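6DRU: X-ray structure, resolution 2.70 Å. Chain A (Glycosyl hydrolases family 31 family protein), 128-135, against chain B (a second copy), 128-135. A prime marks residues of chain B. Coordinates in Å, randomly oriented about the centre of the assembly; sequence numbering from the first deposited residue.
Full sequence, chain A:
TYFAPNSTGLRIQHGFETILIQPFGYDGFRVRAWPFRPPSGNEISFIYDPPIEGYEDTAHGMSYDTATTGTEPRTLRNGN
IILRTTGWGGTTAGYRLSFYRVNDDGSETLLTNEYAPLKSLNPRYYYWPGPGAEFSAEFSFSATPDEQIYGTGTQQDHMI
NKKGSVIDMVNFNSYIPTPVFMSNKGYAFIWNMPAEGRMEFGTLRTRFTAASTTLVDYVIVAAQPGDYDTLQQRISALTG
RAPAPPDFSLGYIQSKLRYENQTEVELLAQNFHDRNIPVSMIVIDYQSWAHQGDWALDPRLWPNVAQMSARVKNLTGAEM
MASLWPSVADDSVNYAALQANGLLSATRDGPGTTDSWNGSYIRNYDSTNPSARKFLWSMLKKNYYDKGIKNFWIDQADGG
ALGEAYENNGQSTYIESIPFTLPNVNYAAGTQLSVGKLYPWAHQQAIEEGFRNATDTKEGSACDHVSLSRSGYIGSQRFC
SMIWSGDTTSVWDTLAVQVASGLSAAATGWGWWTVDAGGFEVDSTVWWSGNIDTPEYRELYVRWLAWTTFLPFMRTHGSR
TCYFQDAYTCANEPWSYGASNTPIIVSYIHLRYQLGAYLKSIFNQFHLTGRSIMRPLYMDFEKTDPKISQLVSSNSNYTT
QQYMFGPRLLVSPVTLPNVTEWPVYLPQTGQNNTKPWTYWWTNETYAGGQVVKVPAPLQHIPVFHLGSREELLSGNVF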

ATOM      1  N   TRP A 128       9.574  -2.383  -1.497  1.00 59.55           N
ATOM      2  CA  TRP A 128       8.312  -2.887  -2.034  1.00 55.45           C
ATOM      3  C   TRP A 128       7.147  -2.320  -1.237  1.00 61.35           C
ATOM      4  O   TRP A 128       6.894  -2.762  -0.106  1.00 66.39           O
ATOM      5  CB  TRP A 128       8.286  -4.418  -2.011  1.00 50.67           C
ATOM      6  CG  TRP A 128       9.106  -5.042  -3.100  1.00 50.15           C
ATOM      7  CD1 TRP A 128       8.681  -5.388  -4.349  1.00 51.04           C
ATOM      8  CD2 TRP A 128      10.496  -5.386  -3.039  1.00 48.49           C
ATOM      9  NE1 TRP A 128       9.717  -5.931  -5.069  1.00 52.22           N
ATOM     10  CE2 TRP A 128      10.843  -5.940  -4.288  1.00 48.42           C
ATOM     11  CE3 TRP A 128      11.479  -5.282  -2.051  1.00 49.34           C
ATOM     12  CZ2 TRP A 128      12.131  -6.386  -4.574  1.00 48.72           C
ATOM     13  CZ3 TRP A 128      12.757  -5.727  -2.337  1.00 48.40           C
ATOM     14  CH2 TRP A 128      13.070  -6.272  -3.587  1.00 52.53           C
ATOM     15  N   PRO A 129       6.411  -1.347  -1.773  1.00 56.42           N
ATOM     16  CA  PRO A 129       5.326  -0.728  -1.003  1.00 59.25           C
ATOM     17  C   PRO A 129       3.995  -1.449  -1.152  1.00 58.37           C
ATOM     18  O   PRO A 129       3.126  -1.334  -0.283  1.00 72.87           O
ATOM     19  CB  PRO A 129       5.260   0.685  -1.590  1.00 58.75           C
ATOM     20  CG  PRO A 129       5.656   0.490  -3.021  1.00 53.49           C
ATOM     21  CD  PRO A 129       6.647  -0.654  -3.051  1.00 57.74           C
ATOM     22  N   GLY A 130       3.820  -2.191  -2.244  1.00 59.82           N
ATOM     23  CA  GLY A 130       2.562  -2.843  -2.521  1.00 70.12           C
ATOM     24  C   GLY A 130       2.626  -4.349  -2.368  1.00 63.86           C
ATOM     25  O   GLY A 130       3.680  -4.928  -2.085  1.00 65.49           O
ATOM     26  N   PRO A 131       1.486  -5.018  -2.552  1.00 53.54           N
ATOM     27  CA  PRO A 131       1.472  -6.484  -2.440  1.00 57.84           C
ATOM     28  C   PRO A 131       2.116  -7.185  -3.619  1.00 60.59           C
ATOM     29  O   PRO A 131       2.465  -8.366  -3.498  1.00 49.43           O
ATOM     30  CB  PRO A 131      -0.023  -6.811  -2.349  1.00 50.36           C
ATOM     31  CG  PRO A 131      -0.678  -5.705  -3.108  1.00 55.86           C
ATOM     32  CD  PRO A 131       0.153  -4.471  -2.856  1.00 57.79           C
ATOM     33  N   GLY A 132       2.284  -6.504  -4.746  1.00 62.30           N
ATOM     34  CA  GLY A 132       2.883  -7.087  -5.927  1.00 60.96           C
ATOM     35  C   GLY A 132       4.392  -6.972  -5.922  1.00 67.98           C
ATOM     36  O   GLY A 132       5.021  -6.692  -4.900  1.00 61.08           O
ATOM     37  N   ALA A 133       4.978  -7.188  -7.099  1.00 68.03           N
ATOM     38  CA  ALA A 133       6.426  -7.215  -7.249  1.00 54.56           C
ATOM     39  C   ALA A 133       7.018  -5.882  -7.683  1.00 62.52           C
ATOM     40  O   ALA A 133       8.245  -5.743  -7.671  1.00 68.46           O
ATOM     41  CB  ALA A 133       6.835  -8.299  -8.254  1.00 51.51           C
ATOM     42  N   GLU A 134       6.191  -4.909  -8.066  1.00 57.11           N
ATOM     43  CA  GLU A 134       6.712  -3.594  -8.418  1.00 49.50           C
ATOM     44  C   GLU A 134       7.364  -2.948  -7.204  1.00 61.39           C
ATOM     45  O   GLU A 134       6.895  -3.096  -6.072  1.00 75.84           O
ATOM     46  CB  GLU A 134       5.596  -2.697  -8.953  1.00 55.16           C
ATOM     47  CG  GLU A 134       4.963  -3.181 -10.244  1.00 82.23           C
ATOM     48  CD  GLU A 134       3.782  -2.327 -10.669  1.00 95.94           C
ATOM     49  OE1 GLU A 134       4.007  -1.266 -11.289  1.00 95.35           O
ATOM     50  OE2 GLU A 134       2.629  -2.711 -10.371  1.00 74.83           O
ATOM     51  N   PHE A 135       8.456  -2.228  -7.443  1.00 55.70           N
ATOM     52  CA  PHE A 135       9.279  -1.694  -6.371  1.00 58.82           C
ATOM     53  C   PHE A 135       9.608  -0.232  -6.635  1.00 65.88           C
ATOM     54  O   PHE A 135       9.556   0.248  -7.770  1.00 59.09           O
ATOM     55  CB  PHE A 135      10.584  -2.490  -6.214  1.00 54.68           C
ATOM     56  CG  PHE A 135      11.425  -2.524  -7.462  1.00 60.23           C
ATOM     57  CD1 PHE A 135      11.228  -3.507  -8.420  1.00 48.18           C
ATOM     58  CD2 PHE A 135      12.406  -1.569  -7.680  1.00 59.03           C
ATOM     59  CE1 PHE A 135      11.995  -3.539  -9.572  1.00 51.57           C
ATOM     60  CE2 PHE A 135      13.175  -1.595  -8.829  1.00 61.51           C
ATOM     61  CZ  PHE A 135      12.968  -2.581  -9.777  1.00 62.67           C
TER
ATOM     62  N   TRP B 128      -6.937  -1.295  -7.055  1.00 59.55           N
ATOM     63  CA  TRP B 128      -5.500  -1.037  -7.088  1.00 55.45           C
ATOM     64  C   TRP B 128      -5.009  -0.663  -5.698  1.00 61.35           C
ATOM     65  O   TRP B 128      -5.247   0.464  -5.236  1.00 66.39           O
ATOM     66  CB  TRP B 128      -5.172   0.072  -8.091  1.00 50.67           C
ATOM     67  CG  TRP B 128      -5.216  -0.386  -9.518  1.00 50.15           C
ATOM     68  CD1 TRP B 128      -4.180  -0.891 -10.249  1.00 51.04           C
ATOM     69  CD2 TRP B 128      -6.357  -0.388 -10.385  1.00 48.49           C
ATOM     70  NE1 TRP B 128      -4.604  -1.204 -11.518  1.00 52.22           N
ATOM     71  CE2 TRP B 128      -5.936  -0.906 -11.626  1.00 48.42           C
ATOM     72  CE3 TRP B 128      -7.692  -0.002 -10.233  1.00 49.34           C
ATOM     73  CZ2 TRP B 128      -6.803  -1.047 -12.707  1.00 48.72           C
ATOM     74  CZ3 TRP B 128      -8.550  -0.142 -11.308  1.00 48.40           C
ATOM     75  CH2 TRP B 128      -8.102  -0.660 -12.529  1.00 52.53           C
ATOM     76  N   PRO B 129      -4.326  -1.562  -4.991  1.00 56.42           N
ATOM     77  CA  PRO B 129      -3.901  -1.260  -3.619  1.00 59.25           C
ATOM     78  C   PRO B 129      -2.546  -0.572  -3.546  1.00 58.37           C
ATOM     79  O   PRO B 129      -2.249   0.111  -2.561  1.00 72.87           O
ATOM     80  CB  PRO B 129      -3.855  -2.645  -2.968  1.00 58.75           C
ATOM     81  CG  PRO B 129      -3.462  -3.550  -4.094  1.00 53.49           C
ATOM     82  CD  PRO B 129      -4.055  -2.963  -5.358  1.00 57.74           C
ATOM     83  N   GLY B 130      -1.718  -0.742  -4.574  1.00 59.82           N
ATOM     84  CA  GLY B 130      -0.378  -0.204  -4.562  1.00 70.12           C
ATOM     85  C   GLY B 130      -0.195   0.957  -5.520  1.00 63.86           C
ATOM     86  O   GLY B 130      -1.108   1.340  -6.257  1.00 65.49           O
ATOM     87  N   PRO B 131       1.004   1.544  -5.523  1.00 53.54           N
ATOM     88  CA  PRO B 131       1.266   2.664  -6.439  1.00 57.84           C
ATOM     89  C   PRO B 131       1.430   2.237  -7.884  1.00 60.59           C
ATOM     90  O   PRO B 131       1.319   3.086  -8.777  1.00 49.43           O
ATOM     91  CB  PRO B 131       2.562   3.268  -5.888  1.00 50.36           C
ATOM     92  CG  PRO B 131       3.256   2.108  -5.255  1.00 55.86           C
ATOM     93  CD  PRO B 131       2.172   1.228  -4.685  1.00 57.79           C
ATOM     94  N   GLY B 132       1.689   0.961  -8.141  1.00 62.30           N
ATOM     95  CA  GLY B 132       1.869   0.457  -9.485  1.00 60.96           C
ATOM     96  C   GLY B 132       0.557   0.067 -10.132  1.00 67.98           C
ATOM     97  O   GLY B 132      -0.529   0.424  -9.672  1.00 61.08           O
ATOM     98  N   ALA B 133       0.670  -0.693 -11.221  1.00 68.03           N
ATOM     99  CA  ALA B 133      -0.485  -1.074 -12.021  1.00 54.56           C
ATOM    100  C   ALA B 133      -1.057  -2.436 -11.654  1.00 62.52           C
ATOM    101  O   ALA B 133      -2.136  -2.781 -12.146  1.00 68.46           O
ATOM    102  CB  ALA B 133      -0.125  -1.064 -13.512  1.00 51.51           C
ATOM    103  N   GLU B 134      -0.369  -3.214 -10.818  1.00 57.11           N
ATOM    104  CA  GLU B 134      -0.916  -4.493 -10.383  1.00 49.50           C
ATOM    105  C   GLU B 134      -2.189  -4.272  -9.580  1.00 61.39           C
ATOM    106  O   GLU B 134      -2.304  -3.309  -8.817  1.00 75.84           O
ATOM    107  CB  GLU B 134       0.106  -5.259  -9.543  1.00 55.16           C
ATOM    108  CG  GLU B 134       1.367  -5.652 -10.290  1.00 82.23           C
ATOM    109  CD  GLU B 134       2.401  -6.300  -9.386  1.00 95.94           C
ATOM    110  OE1 GLU B 134       2.288  -7.518  -9.130  1.00 95.35           O
ATOM    111  OE2 GLU B 134       3.319  -5.588  -8.921  1.00 74.83           O
ATOM    112  N   PHE B 135      -3.153  -5.170  -9.757  1.00 55.70           N
ATOM    113  CA  PHE B 135      -4.481  -5.000  -9.191  1.00 58.82           C
ATOM    114  C   PHE B 135      -4.937  -6.285  -8.516  1.00 65.88           C
ATOM    115  O   PHE B 135      -4.446  -7.378  -8.806  1.00 59.09           O
ATOM    116  CB  PHE B 135      -5.503  -4.599 -10.267  1.00 54.68           C
ATOM    117  CG  PHE B 135      -5.611  -5.588 -11.396  1.00 60.23           C
ATOM    118  CD1 PHE B 135      -4.779  -5.492 -12.501  1.00 48.18           C
ATOM    119  CD2 PHE B 135      -6.539  -6.617 -11.349  1.00 59.03           C
ATOM    120  CE1 PHE B 135      -4.870  -6.402 -13.539  1.00 51.57           C
ATOM    121  CE2 PHE B 135      -6.635  -7.530 -12.384  1.00 61.51           C
ATOM    122  CZ  PHE B 135      -5.798  -7.423 -13.480  1.00 62.67           C
TER

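The two stretches are related by an exact two-fold axis, so each contact made by chain B recurs with the chains exchanged. There is no regular strand pairing: Gly130′ faces its own copy, while Gly132′ and Glu134′ lie nearest Glu134 and Gly132, with CA atoms 6.4 Å apart in both pairs. The contact buries 387 Å², counting both sides.

Trp128′ does not reach the other stretch; its indole works within its own loop, where NE1 donates to Ala133′ O at 3.0 Å. Pro129′ points toward the partner and sets its CG 3.7 Å from Pro131 CG, a van der Waals contact between two apolar rings.

At Gly130′ the backbones come closest to the axis, with Gly130′ CA 4.4 Å from Gly130 CA. An ideal CB here would sit a tight 3.4 Å from Gly130 CA and would clash, at 3.0 Å, with CD of Pro131′ in its own chain. Pro131′, directed sideways, repeats the proline contact through its CG, 3.7 Å from Pro129 CG.

Gly132′ leaves room for a carboxylate: its CA lies 3.3 Å from Glu134 OE1, and an ideal CB would fall 2.2 Å from Glu134 OE2, a clash. Next, the amide of Ala133′ approaches both oxygens of that carboxylate, with N 2.9 Å from Glu134 OE2 (angle 121°) and 3.4 Å from Glu134 OE1 (155°); both hydrogen bonds are weak, the first bent and the second long.

Glu134′ N makes the better-aligned bond, to Glu134 OE2 at 3.1 Å and 160°. Its own side chain, with chi1 m and chi2 t, reaches the equivalent amides of chain A. This exchange brings Glu134′ OE2 within 3.3 Å of Glu134 OE2, a close approach of two acceptors that is no hydrogen bond; the backbone NH groups around them offer electrostatic compensation. The CA-to-CB bond of Phe135′ points away, and the residue makes no contact with the other stretch.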